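Local coordinates for putative metal binding protein (Coccidioides immitis, PDB 3CVG) that probably binds a metal or other small ligand as a member of the periplasmic binding protein superfamily, at residues I125-H133 / E162-V170; T141-S149 / A193-I202. All coordinates share one frame; numbering follows the deposited sequence.

Interaction 1 (I125-H133 / E162-V170); sequences IADMFSKMH and ELWLSIGQV
Two helices of a lobe of the periplasmic-binding-protein fold, 125-138 and 155-166, pack here through Phe129, which meets Leu163 with a face and Trp164 with an edge. The axes of 125-133 and 162-166 approach to 9.2 Å and cross at -80°. The Phe129 ring has Leu163 on one face: CB of Leu163 stands 3.6 Å from the ring centroid, over the face but offset toward the CE2-CZ rim, and CD1 of the same leucine comes to 3.4 Å from Phe129 CZ. With its CD2-CE2 edge Phe129 also meets the face of the indole, a T-shaped pair with centroids of the Phe129 ring and the Trp164 six-membered ring 4.6 Å apart and planes at 68°. Trp164 is brought there by chi1 of -72°, which sets CG anti to the carbonyl carbon. The far rim of the indole reaches His133 CB and the Phe129 carbonyl.

Beyond the helix end, Ile167 lays CD1 against the backbone at Phe129 and Ser130, 3.5 Å from Ser130 N, while its CG2 rests near Ala126 O. Gln169, its chain bent at chi2, slides its amide over one face of the His133 imidazole, with the two planes inclined to one another; OE1 lies 2.9 Å from His133 NE2, but the angle is too poor for a hydrogen bond. Gly168, at positive phi, turns the chain so that Gln169 N reaches Trp164 O at 3.1 Å and Gly168 N reaches Leu165 O, the Schellman motif that ends helix 155-166.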
loop_
_atom_site.group_PDB
_atom_site.type_symbol
_atom_site.label_atom_id
_atom_site.label_comp_id
_atom_site.label_asym_id
_atom_site.label_seq_id
_atom_site.Cartn_x
_atom_site.Cartn_y
_atom_site.Cartn_z
ATOM N N ILE A 125 -0.738 -17.928 -4.804
ATOM C CA ILE A 125 0.253 -17.256 -3.970
ATOM C C ILE A 125 0.591 -18.063 -2.709
ATOM O O ILE A 125 1.754 -18.124 -2.298
ATOM C CB ILE A 125 -0.218 -15.811 -3.588
ATOM C CG1 ILE A 125 0.877 -15.085 -2.801
ATOM C CG2 ILE A 125 -1.495 -15.862 -2.776
ATOM C CD1 ILE A 125 2.167 -14.895 -3.577
ATOM N N ALA A 126 -0.414 -18.697 -2.112
ATOM C CA ALA A 126 -0.194 -19.493 -0.908
ATOM C C ALA A 126 0.742 -20.664 -1.194
ATOM O O ALA A 126 1.634 -20.960 -0.401
ATOM C CB ALA A 126 -1.517 -19.996 -0.354
ATOM N N ASP A 127 0.556 -21.320 -2.335
ATOM C CA ASP A 127 1.411 -22.441 -2.685
ATOM C C ASP A 127 2.830 -21.965 -2.994
ATOM O O ASP A 127 3.787 -22.725 -2.851
ATOM C CB ASP A 127 0.815 -23.212 -3.867
ATOM C CG ASP A 127 -0.560 -23.789 -3.547
ATOM O OD1 ASP A 127 -0.721 -24.349 -2.438
ATOM O OD2 ASP A 127 -1.482 -23.689 -4.389
HETATM N N MSE A 128 2.972 -20.712 -3.417
HETATM C CA MSE A 128 4.299 -20.174 -3.699
HETATM C C MSE A 128 5.023 -20.010 -2.373
HETATM O O MSE A 128 6.199 -20.338 -2.255
HETATM C CB MSE A 128 4.211 -18.821 -4.421
HETATM C CG MSE A 128 3.962 -18.957 -5.917
HETATM SE SE MSE A 128 3.815 -17.274 -6.815
HETATM C CE MSE A 128 1.897 -17.165 -6.875
ATOM N N PHE A 129 4.303 -19.512 -1.371
ATOM C CA PHE A 129 4.882 -19.332 -0.048
ATOM C C PHE A 129 5.252 -20.684 0.550
ATOM O O PHE A 129 6.302 -20.822 1.165
ATOM C CB PHE A 129 3.908 -18.573 0.863
ATOM C CG PHE A 129 4.075 -17.082 0.792
ATOM C CD1 PHE A 129 3.742 -16.385 -0.369
ATOM C CD2 PHE A 129 4.651 -16.383 1.853
ATOM C CE1 PHE A 129 3.987 -15.014 -0.475
ATOM C CE2 PHE A 129 4.903 -15.010 1.751
ATOM C CZ PHE A 129 4.571 -14.331 0.587
ATOM N N SER A 130 4.402 -21.687 0.350
ATOM C CA SER A 130 4.687 -23.029 0.853
ATOM C C SER A 130 5.971 -23.562 0.212
ATOM O O SER A 130 6.816 -24.168 0.880
ATOM C CB SER A 130 3.526 -23.974 0.528
ATOM O OG SER A 130 3.879 -25.324 0.798
ATOM N N LYS A 131 6.113 -23.325 -1.087
ATOM C CA LYS A 131 7.282 -23.775 -1.837
ATOM C C LYS A 131 8.565 -23.078 -1.369
ATOM O O LYS A 131 9.602 -23.724 -1.200
ATOM C CB LYS A 131 7.065 -23.515 -3.333
ATOM C CG LYS A 131 7.691 -24.557 -4.244
ATOM C CD LYS A 131 7.134 -24.430 -5.658
ATOM C CE LYS A 131 7.608 -25.554 -6.564
ATOM N NZ LYS A 131 6.905 -25.519 -7.880
HETATM N N MSE A 132 8.505 -21.763 -1.176
HETATM C CA MSE A 132 9.677 -21.030 -0.708
HETATM C C MSE A 132 10.117 -21.561 0.652
HETATM O O MSE A 132 11.302 -21.807 0.873
HETATM C CB MSE A 132 9.378 -19.526 -0.599
HETATM C CG MSE A 132 9.438 -18.759 -1.930
HETATM SE SE MSE A 132 9.151 -16.828 -1.756
HETATM C CE MSE A 132 10.499 -16.456 -0.425
ATOM N N HIS A 133 9.160 -21.739 1.555
ATOM C CA HIS A 133 9.461 -22.237 2.893
ATOM C C HIS A 133 10.240 -23.551 2.867
ATOM O O HIS A 133 11.311 -23.648 3.463
ATOM C CB HIS A 133 8.173 -22.427 3.707
ATOM C CG HIS A 133 8.370 -23.184 4.984
ATOM N ND1 HIS A 133 8.379 -24.562 5.040
ATOM C CD2 HIS A 133 8.595 -22.758 6.252
ATOM C CE1 HIS A 133 8.598 -24.951 6.284
ATOM N NE2 HIS A 133 8.733 -23.878 7.038
ATOM N N GLU A 162 0.933 -11.942 6.947
ATOM C CA GLU A 162 -0.344 -12.588 6.720
ATOM C C GLU A 162 -0.173 -13.823 5.821
ATOM O O GLU A 162 -0.757 -14.871 6.097
ATOM C CB GLU A 162 -1.238 -11.587 6.024
ATOM C CG GLU A 162 -2.699 -11.690 6.342
ATOM C CD GLU A 162 -3.429 -10.422 5.924
ATOM O OE1 GLU A 162 -3.575 -10.184 4.704
ATOM O OE2 GLU A 162 -3.818 -9.639 6.817
ATOM N N LEU A 163 0.590 -13.687 4.730
ATOM C CA LEU A 163 0.790 -14.795 3.791
ATOM C C LEU A 163 1.500 -15.978 4.456
ATOM O O LEU A 163 1.109 -17.127 4.269
ATOM C CB LEU A 163 1.563 -14.293 2.560
ATOM C CG LEU A 163 0.746 -13.325 1.699
ATOM C CD1 LEU A 163 1.622 -12.709 0.630
ATOM C CD2 LEU A 163 -0.415 -14.082 1.082
ATOM N N TRP A 164 2.539 -15.709 5.241
ATOM C CA TRP A 164 3.239 -16.797 5.937
ATOM C C TRP A 164 2.297 -17.539 6.890
ATOM O O TRP A 164 2.240 -18.778 6.902
ATOM C CB TRP A 164 4.441 -16.248 6.718
ATOM C CG TRP A 164 5.575 -15.836 5.812
ATOM C CD1 TRP A 164 6.068 -14.581 5.626
ATOM C CD2 TRP A 164 6.309 -16.692 4.931
ATOM N NE1 TRP A 164 7.068 -14.596 4.677
ATOM C CE2 TRP A 164 7.235 -15.883 4.235
ATOM C CE3 TRP A 164 6.271 -18.064 4.658
ATOM C CZ2 TRP A 164 8.115 -16.401 3.285
ATOM C CZ3 TRP A 164 7.147 -18.580 3.707
ATOM C CH2 TRP A 164 8.054 -17.749 3.035
ATOM N N LEU A 165 1.556 -16.781 7.690
ATOM C CA LEU A 165 0.618 -17.386 8.626
ATOM C C LEU A 165 -0.445 -18.204 7.893
ATOM O O LEU A 165 -0.886 -19.229 8.407
ATOM C CB LEU A 165 -0.061 -16.317 9.488
ATOM C CG LEU A 165 0.820 -15.560 10.500
ATOM C CD1 LEU A 165 -0.044 -14.597 11.270
ATOM C CD2 LEU A 165 1.492 -16.524 11.468
ATOM N N SER A 166 -0.845 -17.764 6.697
ATOM C CA SER A 166 -1.871 -18.473 5.918
ATOM C C SER A 166 -1.467 -19.915 5.600
ATOM O O SER A 166 -2.327 -20.769 5.371
ATOM C CB SER A 166 -2.190 -17.727 4.606
ATOM O OG SER A 166 -1.143 -17.859 3.655
ATOM N N ILE A 167 -0.167 -20.192 5.575
ATOM C CA ILE A 167 0.291 -21.552 5.321
ATOM C C ILE A 167 0.826 -22.221 6.594
ATOM O O ILE A 167 1.560 -23.206 6.527
ATOM C CB ILE A 167 1.369 -21.612 4.221
ATOM C CG1 ILE A 167 2.604 -20.817 4.638
ATOM C CG2 ILE A 167 0.783 -21.101 2.896
ATOM C CD1 ILE A 167 3.813 -21.109 3.785
ATOM N N GLY A 168 0.452 -21.669 7.748
ATOM C CA GLY A 168 0.866 -22.228 9.026
ATOM C C GLY A 168 2.304 -22.029 9.467
ATOM O O GLY A 168 2.808 -22.809 10.280
ATOM N N GLN A 169 2.965 -20.994 8.957
ATOM C CA GLN A 169 4.354 -20.731 9.332
ATOM C C GLN A 169 4.522 -19.405 10.077
ATOM O O GLN A 169 3.799 -18.436 9.817
ATOM C CB GLN A 169 5.254 -20.704 8.091
ATOM C CG GLN A 169 5.236 -21.967 7.237
ATOM C CD GLN A 169 5.646 -23.199 8.008
ATOM O OE1 GLN A 169 6.533 -23.144 8.860
ATOM N NE2 GLN A 169 5.013 -24.325 7.702
ATOM N N VAL A 170 5.477 -19.371 11.008
ATOM C CA VAL A 170 5.781 -18.164 11.772
ATOM C C VAL A 170 7.305 -18.033 11.733
ATOM O O VAL A 170 7.991 -18.346 12.709
ATOM C CB VAL A 170 5.327 -18.279 13.254
ATOM C CG1 VAL A 170 5.348 -16.893 13.899
ATOM C CG2 VAL A 170 3.919 -18.893 13.349
#

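Interaction 2 (T141-S149 / A193-I202); sequences TKPPVRFLS and AAILLREYTI
Arg146 and Glu199 lie side by side and point the same way, with guanidinium and carboxylate planes 53° apart. Their salt bridge runs through one nitrogen: Arg146 NE gives a 2.8 Å hydrogen bond to Glu199 OE2, arriving from above the carboxylate plane. The bend of Arg146 at chi3 (59°) turns the guanidinium so that NE faces the acid, while NH1 goes to Thr178 O. The other carboxylate oxygen, OE1, is bonded to His181 ND1 and also rests 3.4 Å from Leu148 CB, where the two side chains cross at about a right angle. Held from both ends, the buried carboxylate would probably stay ionised.

Leu148 sends CD1 against the last turn of helix 187-196, touching the methyls of both Ala193 and Ala194. Thr201 runs alongside Leu148, and its OG1 donates to Leu148 O at 2.8 Å; water 3 gives a proton to the same carbonyl and another to Ile202 O.

The backbones beneath these side chains form a parallel strand pair, 147-149 beside 200-204, in the alpha/beta core of a periplasmic-binding-protein lobe. Tyr200 N bonds Arg146 O at 3.0 Å, and Leu148 N bonds Tyr200 O at 2.9 Å. Arg198, at positive phi, closes helix 187-196 in a Schellman motif and leads into the strand.

Across the sheet from Leu148, Phe147 and Tyr200 share a face. Phe147 extends along the neighbouring strand until the rim of its ring, at CZ, meets Ile202 CG1 4.0 Å away. Toward the loop, the Arg198 guanidinium lies over Pro143, whose CB sits 3.6 Å from NH1 and over the centre of the flat group. Water 1 joins Pro144 O, Arg146 N and Arg198 O.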
loop_
_atom_site.group_PDB
_atom_site.type_symbol
_atom_site.label_atom_id
_atom_site.label_comp_id
_atom_site.label_asym_id
_atom_site.label_seq_id
_atom_site.Cartn_x
_atom_site.Cartn_y
_atom_site.Cartn_z
ATOM N N THR A 141 20.177 -24.882 -2.200
ATOM C CA THR A 141 19.917 -24.388 -3.543
ATOM C C THR A 141 20.902 -23.277 -3.833
ATOM O O THR A 141 21.542 -22.750 -2.918
ATOM C CB THR A 141 18.495 -23.811 -3.680
ATOM O OG1 THR A 141 18.350 -22.677 -2.811
ATOM C CG2 THR A 141 17.462 -24.866 -3.323
ATOM N N LYS A 142 21.032 -22.925 -5.104
ATOM C CA LYS A 142 21.935 -21.856 -5.483
ATOM C C LYS A 142 21.205 -20.827 -6.335
ATOM O O LYS A 142 20.805 -21.108 -7.459
ATOM C CB LYS A 142 23.144 -22.403 -6.246
ATOM C CG LYS A 142 24.289 -21.398 -6.331
ATOM C CD LYS A 142 24.644 -20.885 -4.932
ATOM C CE LYS A 142 24.897 -19.387 -4.932
ATOM N NZ LYS A 142 25.083 -18.864 -3.557
ATOM N N PRO A 143 21.000 -19.620 -5.790
ATOM C CA PRO A 143 21.441 -19.264 -4.437
ATOM C C PRO A 143 20.460 -19.808 -3.394
ATOM O O PRO A 143 19.451 -20.418 -3.741
ATOM C CB PRO A 143 21.455 -17.743 -4.485
ATOM C CG PRO A 143 20.260 -17.449 -5.361
ATOM C CD PRO A 143 20.420 -18.453 -6.483
ATOM N N PRO A 144 20.762 -19.626 -2.099
ATOM C CA PRO A 144 19.807 -20.147 -1.117
ATOM C C PRO A 144 18.514 -19.330 -1.184
ATOM O O PRO A 144 18.532 -18.158 -1.566
ATOM C CB PRO A 144 20.546 -19.969 0.209
ATOM C CG PRO A 144 21.358 -18.736 -0.032
ATOM C CD PRO A 144 21.894 -18.956 -1.435
ATOM N N VAL A 145 17.394 -19.953 -0.838
ATOM C CA VAL A 145 16.114 -19.257 -0.860
ATOM C C VAL A 145 15.986 -18.396 0.396
ATOM O O VAL A 145 16.004 -18.915 1.510
ATOM C CB VAL A 145 14.945 -20.259 -0.902
ATOM C CG1 VAL A 145 13.611 -19.529 -0.802
ATOM C CG2 VAL A 145 15.013 -21.071 -2.191
ATOM N N ARG A 146 15.900 -17.082 0.205
ATOM C CA ARG A 146 15.742 -16.143 1.313
ATOM C C ARG A 146 14.581 -15.187 0.990
ATOM O O ARG A 146 14.297 -14.918 -0.180
ATOM C CB ARG A 146 17.047 -15.366 1.552
ATOM C CG ARG A 146 18.197 -16.252 2.086
ATOM C CD ARG A 146 19.520 -15.504 2.127
ATOM N NE ARG A 146 19.460 -14.306 2.966
ATOM C CZ ARG A 146 19.448 -14.322 4.295
ATOM N NH1 ARG A 146 19.492 -15.478 4.950
ATOM N NH2 ARG A 146 19.410 -13.183 4.968
ATOM N N PHE A 147 13.899 -14.705 2.026
ATOM C CA PHE A 147 12.766 -13.795 1.856
ATOM C C PHE A 147 13.014 -12.510 2.638
ATOM O O PHE A 147 13.258 -12.566 3.847
ATOM C CB PHE A 147 11.482 -14.450 2.377
ATOM C CG PHE A 147 10.269 -13.591 2.217
ATOM C CD1 PHE A 147 9.533 -13.622 1.039
ATOM C CD2 PHE A 147 9.889 -12.709 3.224
ATOM C CE1 PHE A 147 8.435 -12.790 0.867
ATOM C CE2 PHE A 147 8.787 -11.872 3.053
ATOM C CZ PHE A 147 8.066 -11.921 1.871
ATOM N N LEU A 148 12.931 -11.365 1.958
ATOM C CA LEU A 148 13.164 -10.071 2.603
ATOM C C LEU A 148 11.900 -9.425 3.165
ATOM O O LEU A 148 10.932 -9.160 2.442
ATOM C CB LEU A 148 13.847 -9.090 1.632
ATOM C CG LEU A 148 14.444 -7.792 2.213
ATOM C CD1 LEU A 148 15.575 -7.321 1.315
ATOM C CD2 LEU A 148 13.386 -6.681 2.363
ATOM N N SER A 149 11.923 -9.171 4.465
ATOM C CA SER A 149 10.808 -8.539 5.156
ATOM C C SER A 149 11.228 -7.166 5.673
ATOM O O SER A 149 12.287 -7.017 6.290
ATOM C CB SER A 149 10.341 -9.418 6.325
ATOM O OG SER A 149 9.489 -8.707 7.212
ATOM N N ALA A 193 17.397 -3.830 -2.312
ATOM C CA ALA A 193 18.183 -4.786 -1.538
ATOM C C ALA A 193 17.824 -6.225 -1.894
ATOM O O ALA A 193 18.710 -7.060 -2.049
ATOM C CB ALA A 193 17.967 -4.556 -0.041
ATOM N N ALA A 194 16.529 -6.518 -2.021
ATOM C CA ALA A 194 16.088 -7.870 -2.356
ATOM C C ALA A 194 16.670 -8.311 -3.695
ATOM O O ALA A 194 17.079 -9.465 -3.866
ATOM C CB ALA A 194 14.567 -7.934 -2.421
ATOM N N ILE A 195 16.681 -7.387 -4.646
ATOM C CA ILE A 195 17.190 -7.670 -5.977
ATOM C C ILE A 195 18.696 -7.895 -5.954
ATOM O O ILE A 195 19.182 -8.871 -6.519
ATOM C CB ILE A 195 16.828 -6.523 -6.939
ATOM C CG1 ILE A 195 15.312 -6.497 -7.134
ATOM C CG2 ILE A 195 17.520 -6.708 -8.290
ATOM C CD1 ILE A 195 14.803 -5.187 -7.729
ATOM N N LEU A 196 19.421 -7.007 -5.282
ATOM C CA LEU A 196 20.877 -7.113 -5.189
ATOM C C LEU A 196 21.307 -8.374 -4.449
ATOM O O LEU A 196 22.323 -8.980 -4.777
ATOM C CB LEU A 196 21.464 -5.900 -4.462
ATOM C CG LEU A 196 21.417 -4.533 -5.150
ATOM C CD1 LEU A 196 22.030 -3.470 -4.246
ATOM C CD2 LEU A 196 22.173 -4.601 -6.462
ATOM N N LEU A 197 20.524 -8.768 -3.451
ATOM C CA LEU A 197 20.846 -9.938 -2.644
ATOM C C LEU A 197 20.274 -11.233 -3.193
ATOM O O LEU A 197 20.514 -12.298 -2.630
ATOM C CB LEU A 197 20.324 -9.736 -1.223
ATOM C CG LEU A 197 20.877 -8.539 -0.454
ATOM C CD1 LEU A 197 19.937 -8.220 0.694
ATOM C CD2 LEU A 197 22.293 -8.839 0.045
ATOM N N ARG A 198 19.518 -11.140 -4.284
ATOM C CA ARG A 198 18.885 -12.307 -4.892
ATOM C C ARG A 198 17.896 -12.983 -3.938
ATOM O O ARG A 198 17.946 -14.194 -3.727
ATOM C CB ARG A 198 19.938 -13.322 -5.353
ATOM C CG ARG A 198 20.835 -12.804 -6.468
ATOM C CD ARG A 198 21.815 -13.875 -6.923
ATOM N NE ARG A 198 22.821 -14.132 -5.898
ATOM C CZ ARG A 198 23.639 -15.177 -5.897
ATOM N NH1 ARG A 198 23.574 -16.077 -6.874
ATOM N NH2 ARG A 198 24.523 -15.321 -4.919
ATOM N N GLU A 199 16.995 -12.193 -3.363
ATOM C CA GLU A 199 15.997 -12.725 -2.448
ATOM C C GLU A 199 14.594 -12.439 -2.970
ATOM O O GLU A 199 14.383 -11.524 -3.778
ATOM C CB GLU A 199 16.150 -12.091 -1.060
ATOM C CG GLU A 199 17.552 -12.183 -0.483
ATOM C CD GLU A 199 17.685 -11.562 0.900
ATOM O OE1 GLU A 199 16.867 -10.688 1.276
ATOM O OE2 GLU A 199 18.634 -11.939 1.612
ATOM N N TYR A 200 13.637 -13.237 -2.519
ATOM C CA TYR A 200 12.250 -13.027 -2.889
ATOM C C TYR A 200 11.723 -12.003 -1.893
ATOM O O TYR A 200 12.259 -11.874 -0.787
ATOM C CB TYR A 200 11.441 -14.312 -2.734
ATOM C CG TYR A 200 11.820 -15.416 -3.695
ATOM C CD1 TYR A 200 11.044 -15.686 -4.824
ATOM C CD2 TYR A 200 12.933 -16.221 -3.452
ATOM C CE1 TYR A 200 11.364 -16.739 -5.689
ATOM C CE2 TYR A 200 13.262 -17.277 -4.307
ATOM C CZ TYR A 200 12.472 -17.533 -5.424
ATOM O OH TYR A 200 12.789 -18.590 -6.255
ATOM N N THR A 201 10.696 -11.262 -2.289
ATOM C CA THR A 201 10.105 -10.290 -1.392
ATOM C C THR A 201 8.757 -9.823 -1.913
ATOM O O THR A 201 8.487 -9.890 -3.113
ATOM C CB THR A 201 11.003 -9.043 -1.222
ATOM O OG1 THR A 201 10.520 -8.264 -0.127
ATOM C CG2 THR A 201 10.973 -8.172 -2.487
ATOM N N ILE A 202 7.906 -9.378 -0.997
ATOM C CA ILE A 202 6.614 -8.831 -1.378
ATOM C C ILE A 202 6.894 -7.340 -1.428
ATOM O O ILE A 202 7.502 -6.788 -0.508
ATOM C CB ILE A 202 5.523 -9.131 -0.329
ATOM C CG1 ILE A 202 5.102 -10.604 -0.429
ATOM C CG2 ILE A 202 4.335 -8.202 -0.522
ATOM C CD1 ILE A 202 4.367 -10.975 -1.715
HETATM O O HOH W 1 16.387 -16.576 -2.653
HETATM O O HOH W 2 19.780 -15.438 -1.732
HETATM O O HOH W 3 8.197 -8.169 1.976
#

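The segments alternate along the chain: helix 125-138 leads into strand 147-149, which leads into helix 155-166. The centres of interactions 1 and 2 are 15 Å apart, yet the contacts touch, on the sheet face that carries Phe147 and Tyr200. The CE methyl of Met132, a selenomethionine, comes to 3.3 Å from both Tyr200 CB and Phe147 CD1. Phe147 also meets Trp164 edge-to-face, with Trp164 NE1 3.6 Å from Phe147 CE2, and Ile202 packs on Phe129 and Leu163. A bound calcium ion lies about 8 Å from the Ile202 side chain and about 13 Å from that of Leu163; of these two, Ile202 is the nearer.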